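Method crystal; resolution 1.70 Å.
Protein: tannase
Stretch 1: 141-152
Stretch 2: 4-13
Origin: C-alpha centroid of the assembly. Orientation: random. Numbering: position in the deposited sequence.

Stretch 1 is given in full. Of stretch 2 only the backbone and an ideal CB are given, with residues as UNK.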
# COMPACT_ATOMS: atom_id res chain seq x y z
N ARG A 141 11.38 14.38 -3.01
CA ARG A 141 12.30 15.34 -3.60
C ARG A 141 12.74 16.38 -2.57
O ARG A 141 13.90 16.80 -2.55
CB ARG A 141 11.67 16.04 -4.81
CG ARG A 141 11.39 15.07 -5.94
CD ARG A 141 11.04 15.77 -7.24
NE ARG A 141 10.97 14.78 -8.31
CZ ARG A 141 10.97 15.06 -9.61
NH1 ARG A 141 11.03 16.32 -10.02
NH2 ARG A 141 10.92 14.07 -10.49
N TYR A 142 11.82 16.79 -1.70
CA TYR A 142 12.14 17.77 -0.67
C TYR A 142 13.24 17.20 0.23
O TYR A 142 14.21 17.88 0.54
CB TYR A 142 10.91 18.08 0.20
CG TYR A 142 11.21 19.06 1.31
CD1 TYR A 142 11.17 20.44 1.09
CD2 TYR A 142 11.60 18.60 2.57
CE1 TYR A 142 11.52 21.34 2.10
CE2 TYR A 142 11.96 19.49 3.58
CZ TYR A 142 11.91 20.86 3.34
OH TYR A 142 12.29 21.73 4.33
N VAL A 143 13.06 15.95 0.64
CA VAL A 143 14.04 15.29 1.50
C VAL A 143 15.41 15.18 0.84
O VAL A 143 16.42 15.57 1.43
CB VAL A 143 13.55 13.88 1.91
CG1 VAL A 143 14.68 13.11 2.60
CG2 VAL A 143 12.35 13.99 2.83
N LYS A 144 15.43 14.65 -0.38
CA LYS A 144 16.69 14.46 -1.09
C LYS A 144 17.38 15.78 -1.44
O LYS A 144 18.61 15.86 -1.43
CB LYS A 144 16.46 13.61 -2.34
CG LYS A 144 15.88 12.23 -2.00
CD LYS A 144 15.81 11.28 -3.20
CE LYS A 144 17.18 10.71 -3.56
NZ LYS A 144 17.08 9.77 -4.73
N TYR A 145 16.58 16.80 -1.73
CA TYR A 145 17.12 18.12 -2.06
C TYR A 145 17.84 18.67 -0.85
O TYR A 145 18.80 19.45 -0.96
CB TYR A 145 15.98 19.07 -2.45
CG TYR A 145 16.40 20.49 -2.76
CD1 TYR A 145 17.31 20.76 -3.78
CD2 TYR A 145 15.87 21.57 -2.06
CE1 TYR A 145 17.68 22.07 -4.10
CE2 TYR A 145 16.23 22.89 -2.37
CZ TYR A 145 17.13 23.13 -3.39
OH TYR A 145 17.48 24.42 -3.71
N ASN A 146 17.38 18.26 0.33
CA ASN A 146 17.96 18.73 1.58
C ASN A 146 18.95 17.79 2.25
O ASN A 146 19.11 17.81 3.47
CB ASN A 146 16.83 19.10 2.54
CG ASN A 146 16.22 20.45 2.21
OD1 ASN A 146 16.87 21.48 2.36
ND2 ASN A 146 14.97 20.45 1.76
N GLN A 147 19.61 16.96 1.45
CA GLN A 147 20.62 16.06 1.98
C GLN A 147 21.62 16.92 2.74
O GLN A 147 21.99 18.00 2.28
CB GLN A 147 21.33 15.34 0.83
CG GLN A 147 22.49 14.45 1.27
CD GLN A 147 23.20 13.82 0.09
OE1 GLN A 147 23.66 14.51 -0.81
NE2 GLN A 147 23.30 12.49 0.10
N GLY A 148 22.07 16.44 3.90
CA GLY A 148 23.02 17.20 4.69
C GLY A 148 22.34 18.12 5.68
O GLY A 148 22.68 18.12 6.87
N ARG A 149 21.39 18.90 5.20
CA ARG A 149 20.66 19.82 6.07
C ARG A 149 19.71 19.02 6.95
O ARG A 149 19.57 19.31 8.14
CB ARG A 149 19.90 20.85 5.23
CG ARG A 149 20.83 21.83 4.52
CD ARG A 149 20.05 22.99 3.92
NE ARG A 149 19.35 22.62 2.70
CZ ARG A 149 19.91 22.57 1.50
NH1 ARG A 149 21.20 22.87 1.35
NH2 ARG A 149 19.19 22.22 0.44
N LEU A 150 19.08 18.01 6.37
CA LEU A 150 18.18 17.13 7.10
C LEU A 150 18.97 15.97 7.68
O LEU A 150 19.83 15.40 7.01
CB LEU A 150 17.12 16.55 6.15
CG LEU A 150 15.81 17.29 5.92
CD1 LEU A 150 15.08 16.66 4.73
CD2 LEU A 150 14.95 17.20 7.18
N PRO A 151 18.73 15.63 8.96
CA PRO A 151 19.48 14.50 9.52
C PRO A 151 19.07 13.23 8.77
O PRO A 151 17.96 13.15 8.25
CB PRO A 151 19.04 14.48 10.97
CG PRO A 151 18.80 15.94 11.26
CD PRO A 151 18.06 16.39 10.02
N GLY A 152 19.96 12.24 8.72
CA GLY A 152 19.64 11.00 8.03
C GLY A 152 20.32 10.84 6.68
O GLY A 152 20.86 11.80 6.13
N UNK A 4 13.81 28.46 -2.60
CA UNK A 4 13.32 28.13 -1.23
C UNK A 4 13.37 26.63 -0.99
O UNK A 4 14.23 25.93 -1.53
CB UNK A 4 11.89 28.64 -1.02
N UNK A 5 12.45 26.13 -0.17
CA UNK A 5 12.39 24.70 0.16
C UNK A 5 13.69 24.24 0.81
O UNK A 5 14.11 23.09 0.66
CB UNK A 5 12.11 23.87 -1.09
N UNK A 6 14.34 25.15 1.52
CA UNK A 6 15.58 24.84 2.22
C UNK A 6 15.25 24.49 3.66
O UNK A 6 14.70 25.31 4.39
CB UNK A 6 16.56 26.01 2.15
N UNK A 7 15.57 23.27 4.06
CA UNK A 7 15.30 22.83 5.42
C UNK A 7 16.26 23.54 6.38
O UNK A 7 17.46 23.63 6.12
CB UNK A 7 15.43 21.31 5.54
N UNK A 8 15.70 24.05 7.48
CA UNK A 8 16.48 24.75 8.49
C UNK A 8 16.48 23.90 9.76
O UNK A 8 15.44 23.69 10.38
CB UNK A 8 15.92 26.15 8.76
N UNK A 9 17.66 23.40 10.14
CA UNK A 9 17.78 22.56 11.33
C UNK A 9 17.31 23.28 12.59
O UNK A 9 17.01 22.63 13.60
CB UNK A 9 19.23 22.10 11.51
N UNK A 10 17.26 24.61 12.56
CA UNK A 10 16.82 25.36 13.73
C UNK A 10 15.34 25.16 14.01
O UNK A 10 14.86 25.49 15.10
CB UNK A 10 17.12 26.85 13.54
N UNK A 11 14.61 24.62 13.04
CA UNK A 11 13.18 24.38 13.23
C UNK A 11 12.97 23.18 14.16
O UNK A 11 11.87 22.99 14.68
CB UNK A 11 12.49 24.14 11.89
N UNK A 12 14.01 22.38 14.34
CA UNK A 12 13.94 21.20 15.19
C UNK A 12 13.86 21.55 16.67
O UNK A 12 14.77 22.19 17.22
CB UNK A 12 15.15 20.30 14.94
N UNK A 13 12.77 21.13 17.32
CA UNK A 13 12.56 21.40 18.74
C UNK A 13 12.50 20.08 19.52
O UNK A 13 11.98 19.08 19.04
CB UNK A 13 11.28 22.21 18.95

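Stretch 1 ends a helix at Tyr145 and turns through Asn146 into a loop, offering stretch 2 two tyrosine rings, an amide and the aliphatic surface of Leu150 and Pro151.

At position 4 the CA-to-CB bond points away, and nothing of stretch 1 lies within 5.5 Å of the ideal CB, so almost any side chain would fit. The residue is Arg4, whose carbonyl O lies 3.7 Å from Tyr145 CE2, at the edge of that ring.

Position 5 is more constrained. Its phi and psi of 59° and 31° are left-handed, a region that glycine and asparagine enter most readily, but its CB points sideways between two aromatic rings, 4.1 Å from Tyr142 CE1 and 4.4 Å from Tyr145 CE2, which favours an apolar group. Its carbonyl is useful whatever the side chain, since Asn146 ND2 donates to O of this residue at 3.0 Å. The residue is Leu5; its CB makes the apolar contacts with both tyrosines.

At position 6 CB points away, yet Arg149 NE is 4.4 Å and Asn146 OD1 4.5 Å from it. A long or branched chain could fold back over the arginine; an acidic or polar one would also be plausible near that charge. Ile6 takes the apolar course: its CD1 sits over one face of the Arg149 guanidinium, 3.3 Å from Arg149 NH2, and reaches Tyr145 CE2 at 3.7 Å.

Position 7 faces stretch 1 squarely. Its N donates to Asn146 OD1 at 2.8 Å with an almost linear angle of 176°, so the Asn146 amide bridges two backbone sites, at positions 5 and 7. The same OD1 accepts from Arg149 NE at 2.8 Å. The ideal CB is 3.4 Å from Tyr142 OH and 4.1 Å from Leu150 CG, and Leu150 and Pro151 provide an apolar surface beyond it; leucine, methionine or an aromatic would suit. The residue is Phe7, with chi1 t. Leu150 CD2 lies 3.4 Å from the centroid of the Phe7 ring, directly along the ring normal, a CH-pi contact, while Pro151 CD approaches Phe7 CE2 at 4.3 Å.

Position 8 turns its CB away into space free of stretch 1, where polar residues are natural before a 3-10 turn. Asp8 OD1 accepts a hydrogen bond from the backbone N of position 10 at 2.7 Å.

At position 9 the CB points sideways, 4.4 Å from Arg149 O, and several small or polar residues would serve; it is Ala9. Position 10 is out of reach and undemanding; it is Asp10.

Positions 11 and 12 both point toward stretch 1, but from too far for a short side chain to touch it. Nothing visible fixes the choice at 11; Trp11 brings CZ3 to 3.9 Å from Tyr142 OH, at the ring edge. At 12 an apolar chain could reach Pro151, as Leu12 does, CD1 to Pro151 CG 4.3 Å. Position 13 is out of reach, with extended angles that suit beta-branched residues; it is Val13.

Stretch 2, residues 4-13: RLIFDADWLV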
# COMPACT_ATOMS: atom_id res chain seq x y z
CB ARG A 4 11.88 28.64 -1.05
CG ARG A 4 10.88 27.99 -1.99
CD ARG A 4 9.54 28.71 -1.95
NE ARG A 4 9.64 30.07 -2.48
CZ ARG A 4 8.60 30.87 -2.69
NH1 ARG A 4 7.38 30.45 -2.41
NH2 ARG A 4 8.79 32.09 -3.18
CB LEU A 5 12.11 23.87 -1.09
CG LEU A 5 10.79 24.18 -1.79
CD1 LEU A 5 10.58 23.20 -2.94
CD2 LEU A 5 9.63 24.08 -0.80
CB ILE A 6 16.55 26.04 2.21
CG1 ILE A 6 16.99 26.34 0.78
CG2 ILE A 6 17.75 25.74 3.10
CD1 ILE A 6 17.73 25.21 0.10
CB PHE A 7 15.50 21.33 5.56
CG PHE A 7 15.25 20.81 6.95
CD1 PHE A 7 13.96 20.68 7.43
CD2 PHE A 7 16.32 20.50 7.79
CE1 PHE A 7 13.73 20.23 8.74
CE2 PHE A 7 16.10 20.06 9.09
CZ PHE A 7 14.80 19.92 9.56
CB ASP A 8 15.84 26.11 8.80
CG ASP A 8 16.71 26.98 9.69
OD1 ASP A 8 17.46 26.43 10.52
OD2 ASP A 8 16.63 28.21 9.56
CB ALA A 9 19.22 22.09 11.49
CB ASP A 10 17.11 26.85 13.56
CG ASP A 10 18.57 27.18 13.80
OD1 ASP A 10 19.16 26.64 14.76
OD2 ASP A 10 19.14 27.99 13.03
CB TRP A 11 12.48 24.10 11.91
CG TRP A 11 12.49 25.23 10.92
CD1 TRP A 11 12.58 26.56 11.18
CD2 TRP A 11 12.33 25.11 9.50
NE1 TRP A 11 12.49 27.29 10.01
CE2 TRP A 11 12.34 26.42 8.96
CE3 TRP A 11 12.18 24.02 8.62
CZ2 TRP A 11 12.20 26.67 7.59
CZ3 TRP A 11 12.05 24.27 7.26
CH2 TRP A 11 12.06 25.59 6.76
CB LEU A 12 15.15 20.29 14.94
CG LEU A 12 15.21 19.59 13.58
CD1 LEU A 12 16.58 18.93 13.41
CD2 LEU A 12 14.10 18.56 13.47
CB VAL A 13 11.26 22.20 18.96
CG1 VAL A 13 11.36 23.55 18.27
CG2 VAL A 13 10.06 21.43 18.42
O HOH W 1 11.73 24.35 3.62
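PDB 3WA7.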